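Local coordinates for aclacinomycin-N/aclacinomycin-A oxidase (Streptomyces galilaeus, PDB 2IPI), which oxidises the terminal sugar of aclacinomycin antibiotics in two successive steps, using a bicovalently bound FAD and molecular oxygen, and so turns aclacinomycin N into A and then Y, at residues 294-297 with 298-302; 307-310 with 311-315; 378-381 with 382-386; 405-408 with 409-412; 482-485 with 486-490. One frame throughout, in Å; residues are numbered along the deposited sequence.

Contact 1: residues 294-297 with 298-302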
loop_
_atom_site.group_PDB
_atom_site.type_symbol
_atom_site.label_atom_id
_atom_site.label_comp_id
_atom_site.label_asym_id
_atom_site.label_seq_id
_atom_site.Cartn_x
_atom_site.Cartn_y
_atom_site.Cartn_z
ATOM N N TYR A 294 0.291 -1.429 -16.794
ATOM C CA TYR A 294 1.697 -1.733 -16.589
ATOM C C TYR A 294 2.497 -1.233 -17.803
ATOM O O TYR A 294 2.477 -1.892 -18.835
ATOM C CB TYR A 294 1.975 -3.218 -16.380
ATOM C CG TYR A 294 1.272 -3.849 -15.206
ATOM C CD1 TYR A 294 0.198 -4.712 -15.410
ATOM C CD2 TYR A 294 1.677 -3.581 -13.903
ATOM C CE1 TYR A 294 -0.453 -5.296 -14.338
ATOM C CE2 TYR A 294 1.029 -4.160 -12.824
ATOM C CZ TYR A 294 -0.032 -5.015 -13.057
ATOM O OH TYR A 294 -0.668 -5.588 -11.988
ATOM N N LEU A 295 3.140 -0.094 -17.577
ATOM C CA LEU A 295 3.984 0.491 -18.614
ATOM C C LEU A 295 5.404 -0.068 -18.523
ATOM O O LEU A 295 6.293 0.586 -17.983
ATOM C CB LEU A 295 3.962 2.020 -18.523
ATOM C CG LEU A 295 2.538 2.597 -18.491
ATOM C CD1 LEU A 295 2.551 4.102 -18.328
ATOM C CD2 LEU A 295 1.804 2.186 -19.765
ATOM N N ASN A 296 5.561 -1.270 -19.049
ATOM C CA ASN A 296 6.810 -1.992 -19.113
ATOM C C ASN A 296 7.821 -1.362 -20.072
ATOM O O ASN A 296 7.432 -0.658 -21.002
ATOM C CB ASN A 296 6.558 -3.434 -19.578
ATOM C CG ASN A 296 5.664 -4.224 -18.649
ATOM O OD1 ASN A 296 5.960 -4.416 -17.471
ATOM N ND2 ASN A 296 4.556 -4.716 -19.181
ATOM N N SER A 297 9.098 -1.651 -19.843
ATOM C CA SER A 297 10.166 -1.218 -20.735
ATOM C C SER A 297 10.187 -2.017 -22.041
ATOM O O SER A 297 9.471 -3.013 -22.129
ATOM C CB SER A 297 11.522 -1.347 -20.035
ATOM O OG SER A 297 11.713 -0.250 -19.141
ATOM N N ARG A 298 10.988 -1.577 -23.000
ATOM C CA ARG A 298 11.289 -2.216 -24.263
ATOM C C ARG A 298 12.382 -3.281 -24.097
ATOM O O ARG A 298 13.469 -3.244 -24.666
ATOM C CB ARG A 298 11.801 -1.295 -25.376
ATOM C CG ARG A 298 11.568 -1.802 -26.796
ATOM C CD ARG A 298 11.719 -0.626 -27.756
ATOM N NE ARG A 298 11.199 -0.872 -29.090
ATOM C CZ ARG A 298 10.541 0.002 -29.828
ATOM N NH1 ARG A 298 10.297 1.229 -29.377
ATOM N NH2 ARG A 298 10.123 -0.357 -31.038
ATOM N N ALA A 299 12.014 -4.276 -23.316
ATOM C CA ALA A 299 12.654 -5.578 -23.236
ATOM C C ALA A 299 11.537 -6.569 -22.891
ATOM O O ALA A 299 11.606 -7.768 -23.161
ATOM C CB ALA A 299 13.784 -5.638 -22.240
ATOM N N ALA A 300 10.497 -5.987 -22.293
ATOM C CA ALA A 300 9.373 -6.728 -21.759
ATOM C C ALA A 300 8.454 -7.233 -22.868
ATOM O O ALA A 300 7.683 -8.175 -22.690
ATOM C CB ALA A 300 8.598 -5.844 -20.792
ATOM N N GLY A 301 8.536 -6.563 -24.009
ATOM C CA GLY A 301 7.748 -6.917 -25.166
ATOM C C GLY A 301 6.502 -6.089 -25.379
ATOM O O GLY A 301 6.163 -5.724 -26.512
ATOM N N GLN A 302 5.785 -5.777 -24.302
ATOM C CA GLN A 302 4.541 -5.038 -24.419
ATOM C C GLN A 302 4.149 -4.344 -23.121
ATOM O O GLN A 302 4.588 -4.745 -22.053
ATOM C CB GLN A 302 3.434 -6.035 -24.804
ATOM C CG GLN A 302 2.921 -6.893 -23.675
ATOM C CD GLN A 302 3.349 -8.346 -23.668
ATOM O OE1 GLN A 302 2.559 -9.254 -23.406
ATOM N NE2 GLN A 302 4.633 -8.536 -23.943
#
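The carboxamide of N296 and the peptide carbonyls of Q302 and S297 are the flat groups of this turn. ND2 of N296 donates to O of Q302 at 2.9 Å, the acceptor tilted 15° out of the amide plane and the N-H arriving in the plane of the carbonyl. The S297 carbonyl is used over a face instead, since N of A299 (3.1 Å from S297 O) and N of A300 (3.2 Å from S297 O) approach from the same side of its plane. The bond from A299 closes an inverse gamma turn centred on R298, and the bond from A300 widens the wrap by one residue. N296 has its CG beside the backbone N (chi1 -61°), which turns the amide across the turn while its CB lies against CB of A300, 3.4 Å away. A methyl group is small enough to fit there, and G301 adopts a positive phi readily because it carries no side chain. S297 OG bonds to O of G392, and R298 NH1 reaches OG of S385. Just before the turn, Y294 touches the bound anthracycline. An asparagine suits the end of strand 290-296, because its amide supplies a donor to the first residue of strand 302-310. The chemistry therefore implies a reversal drawn together by two acceptors, one taking a side-chain N-H and the other two backbone N-H groups.

Contact 2: residues 307-310 with 311-315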
loop_
_atom_site.group_PDB
_atom_site.type_symbol
_atom_site.label_atom_id
_atom_site.label_comp_id
_atom_site.label_asym_id
_atom_site.label_seq_id
_atom_site.Cartn_x
_atom_site.Cartn_y
_atom_site.Cartn_z
ATOM N N ILE A 307 -7.693 -4.741 -16.514
ATOM C CA ILE A 307 -8.920 -4.121 -16.046
ATOM C C ILE A 307 -9.872 -5.120 -15.399
ATOM O O ILE A 307 -9.973 -6.281 -15.808
ATOM C CB ILE A 307 -9.595 -3.393 -17.230
ATOM C CG1 ILE A 307 -11.033 -3.838 -17.492
ATOM C CG2 ILE A 307 -8.778 -3.493 -18.516
ATOM C CD1 ILE A 307 -11.676 -3.110 -18.662
ATOM N N GLN A 308 -10.598 -4.704 -14.353
ATOM C CA GLN A 308 -11.539 -5.676 -13.784
ATOM C C GLN A 308 -12.789 -4.981 -13.252
ATOM O O GLN A 308 -12.754 -3.786 -12.982
ATOM C CB GLN A 308 -10.870 -6.514 -12.703
ATOM C CG GLN A 308 -10.609 -5.778 -11.399
ATOM C CD GLN A 308 -9.652 -6.523 -10.487
ATOM O OE1 GLN A 308 -9.997 -7.536 -9.862
ATOM N NE2 GLN A 308 -8.433 -6.001 -10.418
ATOM N N ILE A 309 -13.882 -5.726 -13.113
ATOM C CA ILE A 309 -15.136 -5.192 -12.607
ATOM C C ILE A 309 -16.043 -6.323 -12.109
ATOM O O ILE A 309 -15.865 -7.479 -12.487
ATOM C CB ILE A 309 -15.906 -4.384 -13.676
ATOM C CG1 ILE A 309 -16.943 -3.438 -13.109
ATOM C CG2 ILE A 309 -16.540 -5.337 -14.691
ATOM C CD1 ILE A 309 -17.324 -2.252 -13.960
ATOM N N ASP A 310 -17.011 -5.980 -11.266
ATOM C CA ASP A 310 -17.968 -6.969 -10.757
ATOM C C ASP A 310 -18.796 -7.470 -11.933
ATOM O O ASP A 310 -19.558 -6.703 -12.532
ATOM C CB ASP A 310 -18.808 -6.338 -9.668
ATOM C CG ASP A 310 -20.125 -6.957 -9.300
ATOM O OD1 ASP A 310 -20.282 -8.194 -9.326
ATOM O OD2 ASP A 310 -21.042 -6.169 -8.943
ATOM N N GLY A 311 -18.630 -8.739 -12.254
ATOM C CA GLY A 311 -19.362 -9.380 -13.322
ATOM C C GLY A 311 -20.858 -9.442 -13.096
ATOM O O GLY A 311 -21.604 -9.873 -13.986
ATOM N N GLY A 312 -21.351 -9.027 -11.935
ATOM C CA GLY A 312 -22.787 -9.014 -11.706
ATOM C C GLY A 312 -23.433 -7.682 -11.962
ATOM O O GLY A 312 -24.647 -7.543 -11.707
ATOM N N LEU A 313 -22.700 -6.658 -12.437
ATOM C CA LEU A 313 -23.451 -5.408 -12.625
ATOM C C LEU A 313 -23.918 -5.302 -14.079
ATOM O O LEU A 313 -23.227 -5.682 -15.021
ATOM C CB LEU A 313 -22.687 -4.149 -12.254
ATOM C CG LEU A 313 -21.178 -4.034 -12.307
ATOM C CD1 LEU A 313 -20.542 -4.342 -13.653
ATOM C CD2 LEU A 313 -20.794 -2.606 -11.896
ATOM N N ASP A 314 -25.101 -4.760 -14.229
ATOM C CA ASP A 314 -25.767 -4.545 -15.508
ATOM C C ASP A 314 -24.801 -3.976 -16.543
ATOM O O ASP A 314 -24.057 -3.061 -16.253
ATOM C CB ASP A 314 -26.965 -3.609 -15.337
ATOM N N GLY A 315 -24.873 -4.523 -17.766
ATOM C CA GLY A 315 -24.036 -4.072 -18.871
ATOM C C GLY A 315 -22.578 -3.967 -18.449
ATOM O O GLY A 315 -21.919 -2.962 -18.742
#
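D310 turns its CG anti to the backbone N (chi1 160°), which carries the carboxylate back over the following turn toward G312, and I309 does likewise with CG1 (chi1 -160°), presenting its longer branch to L313. OD1 of D310 accepts from N of G312 at 2.9 Å, an Asx turn in which the N-H comes from well above the carboxylate plane. The same aspartate begins a type I beta turn ending at L313, whose N lies 3.1 Å from D310 O, although the position of that oxygen is somewhat uncertain. Aspartate suits this place, as its short arm reaches an amide two residues on; OD1 also takes the amide of T246. Glycine suits position 312, where OD1 passes so close that there is little space for a side chain. I309 and L313 meet through their apolar branches at about a right angle, though the placement of the leucine methyl CD1 is less certain. Helix 316-327 covers this apolar pair, L319 touching both residues and L320 touching I309. G315 occupies the N-cap position of this helix, while strand 302-310, just ended, runs between strands 248-256 and 290-296 in the sheet.

Contact 3: residues 378-381 with 382-386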
loop_
_atom_site.group_PDB
_atom_site.type_symbol
_atom_site.label_atom_id
_atom_site.label_comp_id
_atom_site.label_asym_id
_atom_site.label_seq_id
_atom_site.Cartn_x
_atom_site.Cartn_y
_atom_site.Cartn_z
ATOM N N ALA A 378 6.146 12.260 -22.450
ATOM C CA ALA A 378 7.282 12.089 -23.351
ATOM C C ALA A 378 8.516 11.587 -22.613
ATOM O O ALA A 378 9.299 10.833 -23.200
ATOM C CB ALA A 378 7.580 13.392 -24.071
ATOM N N THR A 379 8.682 12.015 -21.369
ATOM C CA THR A 379 9.708 11.542 -20.445
ATOM C C THR A 379 9.537 10.039 -20.249
ATOM O O THR A 379 10.485 9.255 -20.309
ATOM C CB THR A 379 9.623 12.251 -19.080
ATOM O OG1 THR A 379 10.018 13.626 -19.214
ATOM C CG2 THR A 379 10.571 11.628 -18.072
ATOM N N LEU A 380 8.279 9.671 -20.031
ATOM C CA LEU A 380 7.829 8.301 -19.884
ATOM C C LEU A 380 8.248 7.472 -21.092
ATOM O O LEU A 380 8.983 6.491 -20.965
ATOM C CB LEU A 380 6.305 8.260 -19.723
ATOM C CG LEU A 380 5.740 7.692 -18.421
ATOM C CD1 LEU A 380 6.803 7.585 -17.345
ATOM C CD2 LEU A 380 4.582 8.542 -17.924
ATOM N N TYR A 381 7.792 7.859 -22.280
ATOM C CA TYR A 381 8.118 7.072 -23.467
ATOM C C TYR A 381 9.623 6.917 -23.652
ATOM O O TYR A 381 10.105 5.799 -23.865
ATOM C CB TYR A 381 7.486 7.682 -24.726
ATOM C CG TYR A 381 7.718 6.839 -25.966
ATOM C CD1 TYR A 381 6.829 5.813 -26.270
ATOM C CD2 TYR A 381 8.783 7.041 -26.825
ATOM C CE1 TYR A 381 7.015 5.028 -27.388
ATOM C CE2 TYR A 381 8.974 6.262 -27.952
ATOM C CZ TYR A 381 8.079 5.253 -28.230
ATOM O OH TYR A 381 8.240 4.458 -29.341
ATOM N N ARG A 382 10.403 7.995 -23.610
ATOM C CA ARG A 382 11.834 7.853 -23.904
ATOM C C ARG A 382 12.529 6.908 -22.939
ATOM O O ARG A 382 13.363 6.067 -23.300
ATOM C CB ARG A 382 12.532 9.207 -23.864
ATOM C CG ARG A 382 13.856 9.270 -24.620
ATOM C CD ARG A 382 14.517 10.621 -24.329
ATOM N NE ARG A 382 13.515 11.679 -24.139
ATOM C CZ ARG A 382 13.395 12.427 -23.056
ATOM N NH1 ARG A 382 14.214 12.242 -22.037
ATOM N NH2 ARG A 382 12.476 13.368 -22.922
ATOM N N HIS A 383 12.218 7.058 -21.652
ATOM C CA HIS A 383 12.883 6.191 -20.671
ATOM C C HIS A 383 12.358 4.774 -20.731
ATOM O O HIS A 383 13.041 3.807 -20.371
ATOM C CB HIS A 383 12.687 6.762 -19.273
ATOM C CG HIS A 383 13.866 7.583 -18.833
ATOM N ND1 HIS A 383 13.930 8.948 -19.000
ATOM C CD2 HIS A 383 15.021 7.217 -18.244
ATOM C CE1 HIS A 383 15.078 9.384 -18.526
ATOM N NE2 HIS A 383 15.765 8.361 -18.055
ATOM N N LEU A 384 11.109 4.623 -21.197
ATOM C CA LEU A 384 10.642 3.227 -21.233
ATOM C C LEU A 384 11.138 2.597 -22.530
ATOM O O LEU A 384 11.541 1.443 -22.534
ATOM C CB LEU A 384 9.131 3.157 -21.047
ATOM C CG LEU A 384 8.619 3.355 -19.610
ATOM C CD1 LEU A 384 7.120 3.625 -19.567
ATOM C CD2 LEU A 384 8.971 2.157 -18.744
ATOM N N SER A 385 11.133 3.344 -23.624
ATOM C CA SER A 385 11.513 2.784 -24.915
ATOM C C SER A 385 12.986 2.397 -25.002
ATOM O O SER A 385 13.352 1.487 -25.758
ATOM C CB SER A 385 11.173 3.773 -26.035
ATOM O OG SER A 385 11.217 3.070 -27.274
ATOM N N ALA A 386 13.836 3.073 -24.242
ATOM C CA ALA A 386 15.277 2.884 -24.283
ATOM C C ALA A 386 15.710 1.461 -23.970
ATOM O O ALA A 386 15.130 0.729 -23.177
ATOM C CB ALA A 386 15.982 3.851 -23.330
HETATM O O HOH W 1 10.719 13.326 -24.639
#
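Y381 and S385 stand one turn apart in the last two turns of the alpha helix 374-385, and the contact is the ordinary i to i+4 arrangement of such a helix. The backbone bonds come first. N of R382 points at O of A378 almost straight (3.1 Å, 171°), and H383 bonds to T379 in the same way. Further on, N of L384 meets O of L380 at 2.8 Å and N of S385 meets O of Y381 at 2.7 Å; the amide of L384 also makes a weak second bond to Y381 O, so that oxygen receives two donors near the helix end. A386 then leaves helical geometry.

Apolar packing is looser: CG of L380 is 4.4 Å from CD1 of L384. Both leucines rest on F265 of helix 262-278, which is why large hydrophobic residues recur at this spacing. The charged and polar ends face other ways. R382, bent at chi3, brings NH2 to a water at 2.5 Å, and that water gives a weak bond to O of A378, while NH1 makes a long, weak ion pair with E447.

The aromatic interaction depends on Y381 holding its CG anti to the backbone N (chi1 -176°), which lays the ring alongside the helix, edge-to-face with F265. The small serine fits beneath it and keeps its OG for R298. CB of S385 stands over one face of the Y381 ring in a CH-pi contact, 4.1 Å from the centroid and offset toward the rim.

Contact 4: residues 405-408 with 409-412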
loop_
_atom_site.group_PDB
_atom_site.type_symbol
_atom_site.label_atom_id
_atom_site.label_comp_id
_atom_site.label_asym_id
_atom_site.label_seq_id
_atom_site.Cartn_x
_atom_site.Cartn_y
_atom_site.Cartn_z
ATOM N N SER A 405 -14.572 10.873 -1.023
ATOM C CA SER A 405 -15.837 11.249 -0.411
ATOM C C SER A 405 -15.596 11.615 1.056
ATOM O O SER A 405 -16.407 12.308 1.664
ATOM C CB SER A 405 -16.885 10.145 -0.497
ATOM O OG SER A 405 -16.919 9.452 -1.740
ATOM N N VAL A 406 -14.491 11.154 1.618
ATOM C CA VAL A 406 -14.070 11.483 2.972
ATOM C C VAL A 406 -13.285 12.784 3.040
ATOM O O VAL A 406 -12.356 12.974 2.247
ATOM C CB VAL A 406 -13.146 10.355 3.488
ATOM C CG1 VAL A 406 -12.658 10.645 4.896
ATOM C CG2 VAL A 406 -13.854 9.009 3.411
ATOM N N PRO A 407 -13.568 13.695 3.951
ATOM C CA PRO A 407 -12.729 14.894 4.131
ATOM C C PRO A 407 -11.274 14.544 4.436
ATOM O O PRO A 407 -10.958 13.658 5.234
ATOM C CB PRO A 407 -13.372 15.598 5.328
ATOM C CG PRO A 407 -14.798 15.148 5.263
ATOM C CD PRO A 407 -14.708 13.686 4.895
ATOM N N GLU A 408 -10.361 15.254 3.771
ATOM C CA GLU A 408 -8.916 15.087 3.859
ATOM C C GLU A 408 -8.435 14.960 5.296
ATOM O O GLU A 408 -7.514 14.241 5.672
ATOM C CB GLU A 408 -8.240 16.285 3.185
ATOM C CG GLU A 408 -6.763 16.465 3.433
ATOM C CD GLU A 408 -5.979 16.819 2.177
ATOM O OE1 GLU A 408 -6.518 16.677 1.059
ATOM O OE2 GLU A 408 -4.811 17.246 2.317
ATOM N N THR A 409 -9.115 15.697 6.157
ATOM C CA THR A 409 -8.837 15.741 7.569
ATOM C C THR A 409 -9.596 14.690 8.369
ATOM O O THR A 409 -9.452 14.727 9.583
ATOM C CB THR A 409 -9.243 17.133 8.101
ATOM O OG1 THR A 409 -9.009 17.204 9.510
ATOM C CG2 THR A 409 -10.738 17.333 7.885
ATOM N N ALA A 410 -10.391 13.818 7.765
ATOM C CA ALA A 410 -11.281 12.941 8.511
ATOM C C ALA A 410 -10.594 11.641 8.890
ATOM O O ALA A 410 -11.062 10.945 9.798
ATOM C CB ALA A 410 -12.541 12.638 7.711
ATOM N N THR A 411 -9.466 11.363 8.261
ATOM C CA THR A 411 -8.603 10.208 8.512
ATOM C C THR A 411 -7.148 10.639 8.470
ATOM O O THR A 411 -6.955 11.836 8.225
ATOM C CB THR A 411 -8.960 9.175 7.424
ATOM O OG1 THR A 411 -8.650 7.834 7.767
ATOM C CG2 THR A 411 -8.152 9.520 6.199
ATOM N N ALA A 412 -6.144 9.807 8.666
ATOM C CA ALA A 412 -4.736 10.129 8.521
ATOM C C ALA A 412 -4.224 9.697 7.143
ATOM O O ALA A 412 -3.024 9.568 6.914
ATOM C CB ALA A 412 -3.856 9.520 9.610
#
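The amide of A410 donates to the carbonyl oxygen of P407, N to O 2.6 Å, a short and fairly straight bond (159° at the hydrogen). The donor stands about 50° above the carbonyl plane, as the tight curve of the chain brings the amide over the carbonyl rather than in line with it. This i to i+3 bond closes a beta turn whose two middle residues, E408 and T409, have backbone angles close to type I. Proline suits the first position, where the turn needs its carbonyl and not an N-H.

Inside the turn the methyl of A410 is wedged among three groups. Its CB lies 3.5 Å from CG1 of V406, tighter than usual for two carbons, 3.7 Å from CD of P407 and only 3.1 Å from P407 O. V406 reaches it because CG1 is anti to the backbone N (chi1 179°), pointing forward along the chain. Alanine fits so narrow a place because it has just one carbon to accommodate. T409 adds a lighter touch, with CG2 4.1 Å from CB of P407, alongside the pyrrolidine ring.

Outward, E408 brings OE1 near OE1 of E463; two carboxylates so close would probably raise the pKa of one of them. The carbonyl of E408 is taken by ND2 of N494, and T411 OG1 is hydrogen-bonded to OG1 of T212. The turn thus lies in the long loop joining strands 391-398 and 420-428, packed against the loop after helix 205-210 and the short link between helices 486-491 and 495-505.

Contact 5: residues 482-485 with 486-490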
loop_
_atom_site.group_PDB
_atom_site.type_symbol
_atom_site.label_atom_id
_atom_site.label_comp_id
_atom_site.label_asym_id
_atom_site.label_seq_id
_atom_site.Cartn_x
_atom_site.Cartn_y
_atom_site.Cartn_z
ATOM N N SER A 482 12.538 19.901 -3.904
ATOM C CA SER A 482 12.992 21.288 -3.774
ATOM C C SER A 482 12.097 22.146 -2.883
ATOM O O SER A 482 11.087 22.732 -3.260
ATOM C CB SER A 482 13.182 21.924 -5.155
ATOM O OG SER A 482 14.562 21.958 -5.469
ATOM N N GLY A 483 12.557 22.229 -1.635
ATOM C CA GLY A 483 11.971 23.080 -0.637
ATOM C C GLY A 483 10.943 22.392 0.229
ATOM O O GLY A 483 10.689 22.867 1.335
ATOM N N VAL A 484 10.367 21.300 -0.262
ATOM C CA VAL A 484 9.282 20.608 0.431
ATOM C C VAL A 484 9.799 19.425 1.233
ATOM O O VAL A 484 10.577 18.614 0.715
ATOM C CB VAL A 484 8.230 20.153 -0.593
ATOM C CG1 VAL A 484 7.042 19.499 0.095
ATOM C CG2 VAL A 484 7.785 21.355 -1.428
ATOM N N PRO A 485 9.381 19.315 2.489
ATOM C CA PRO A 485 9.868 18.227 3.350
ATOM C C PRO A 485 9.185 16.903 3.022
ATOM O O PRO A 485 8.129 16.911 2.377
ATOM C CB PRO A 485 9.477 18.682 4.752
ATOM C CG PRO A 485 8.513 19.797 4.596
ATOM C CD PRO A 485 8.423 20.199 3.164
ATOM N N TRP A 486 9.777 15.790 3.454
ATOM C CA TRP A 486 9.191 14.485 3.161
ATOM C C TRP A 486 7.801 14.334 3.764
ATOM O O TRP A 486 6.931 13.631 3.239
ATOM C CB TRP A 486 10.117 13.369 3.682
ATOM C CG TRP A 486 10.181 13.415 5.186
ATOM C CD1 TRP A 486 10.922 14.233 5.996
ATOM C CD2 TRP A 486 9.418 12.566 6.051
ATOM N NE1 TRP A 486 10.673 13.941 7.319
ATOM C CE2 TRP A 486 9.750 12.915 7.371
ATOM C CE3 TRP A 486 8.493 11.542 5.823
ATOM C CZ2 TRP A 486 9.171 12.263 8.459
ATOM C CZ3 TRP A 486 7.928 10.905 6.903
ATOM C CH2 TRP A 486 8.266 11.268 8.218
ATOM N N TYR A 487 7.567 14.980 4.909
ATOM C CA TYR A 487 6.301 14.738 5.610
ATOM C C TYR A 487 5.153 15.491 4.955
ATOM O O TYR A 487 3.998 15.044 4.978
ATOM C CB TYR A 487 6.397 15.080 7.103
ATOM C CG TYR A 487 6.998 16.413 7.459
ATOM C CD1 TYR A 487 8.248 16.492 8.052
ATOM C CD2 TYR A 487 6.321 17.602 7.201
ATOM C CE1 TYR A 487 8.811 17.708 8.380
ATOM C CE2 TYR A 487 6.885 18.820 7.532
ATOM C CZ TYR A 487 8.127 18.873 8.122
ATOM O OH TYR A 487 8.694 20.090 8.452
ATOM N N THR A 488 5.430 16.642 4.352
ATOM C CA THR A 488 4.451 17.313 3.497
ATOM C C THR A 488 4.042 16.367 2.372
ATOM O O THR A 488 2.878 16.199 2.038
ATOM C CB THR A 488 5.037 18.610 2.913
ATOM O OG1 THR A 488 5.333 19.498 4.013
ATOM C CG2 THR A 488 4.057 19.313 1.986
ATOM N N LEU A 489 5.076 15.734 1.802
ATOM C CA LEU A 489 4.884 14.879 0.649
ATOM C C LEU A 489 3.901 13.762 0.978
ATOM O O LEU A 489 3.002 13.500 0.192
ATOM C CB LEU A 489 6.209 14.283 0.169
ATOM C CG LEU A 489 7.214 15.232 -0.486
ATOM C CD1 LEU A 489 8.326 14.422 -1.139
ATOM C CD2 LEU A 489 6.561 16.143 -1.514
ATOM N N TYR A 490 4.099 13.128 2.141
ATOM C CA TYR A 490 3.277 11.953 2.447
ATOM C C TYR A 490 1.964 12.271 3.148
ATOM O O TYR A 490 0.978 11.532 3.009
ATOM C CB TYR A 490 4.102 11.000 3.316
ATOM C CG TYR A 490 5.073 10.107 2.600
ATOM C CD1 TYR A 490 6.424 10.133 2.934
ATOM C CD2 TYR A 490 4.706 9.230 1.585
ATOM C CE1 TYR A 490 7.360 9.329 2.302
ATOM C CE2 TYR A 490 5.630 8.419 0.945
ATOM C CZ TYR A 490 6.957 8.468 1.297
ATOM O OH TYR A 490 7.893 7.662 0.666
#
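The start of helix 486-491 is built on V484 and P485, with P485 in the N-cap position. Its carbonyl oxygen opens the helical bonding through a weak bond from N of L489, at 3.3 Å. A proline can stand here without loss, since a residue at the cap need not donate an N-H. Its ring is used on one side by an aromatic: CB lies over a face of the Y487 ring in a CH-pi contact, 3.7 Å from the centroid and 15° off the normal, while CG comes within 3.5 Å of CE2 of Y487. Y487 reaches back because its CG sits between the backbone N and the carbonyl carbon (chi1 49°), which folds the ring toward the residue two places earlier; the same ring stacks on Y495.

The segment belongs to the berberine-like C-terminal region of this flavoenzyme family, and this helix holds a residue next to the active site: Y490 OH is hydrogen-bonded to the main-chain O of Y469, a catalytic proton acceptor.

V484 packs on the first turn through its CG1, which is anti to the backbone N and meets CG2 of T488 at 3.5 Å, the two branched chains crossing at about a right angle; it also touches CD2 of L489 at 3.8 Å. Beta-branched residues suit this junction because each offers a methyl close to its main chain. OG1 of T488 lies against the proline ring, 3.2 Å from CG of P485.

How the contacts relate
Along the chain the five contacts come in order, each closing before the next opens. Contacts 1 and 2 mark two turns of the seven-stranded antiparallel sheet, at the start and the end of strand 302-310, with centres 28 Å apart. Contact 3 touches contact 1 through probable hydrogen bonds, centres about 11 Å apart, fastening the hairpin to helix 374-385. The centre of contact 4, in the loop between strands 391-398 and 420-428, is about 36 Å from both of theirs and 20 Å from that of contact 5. Contacts 1 and 3 lie near the substrate pocket and the W486 side chain of contact 5 about 11 Å from the FAD, whereas contacts 2 and 4 are structural turns away from these sites.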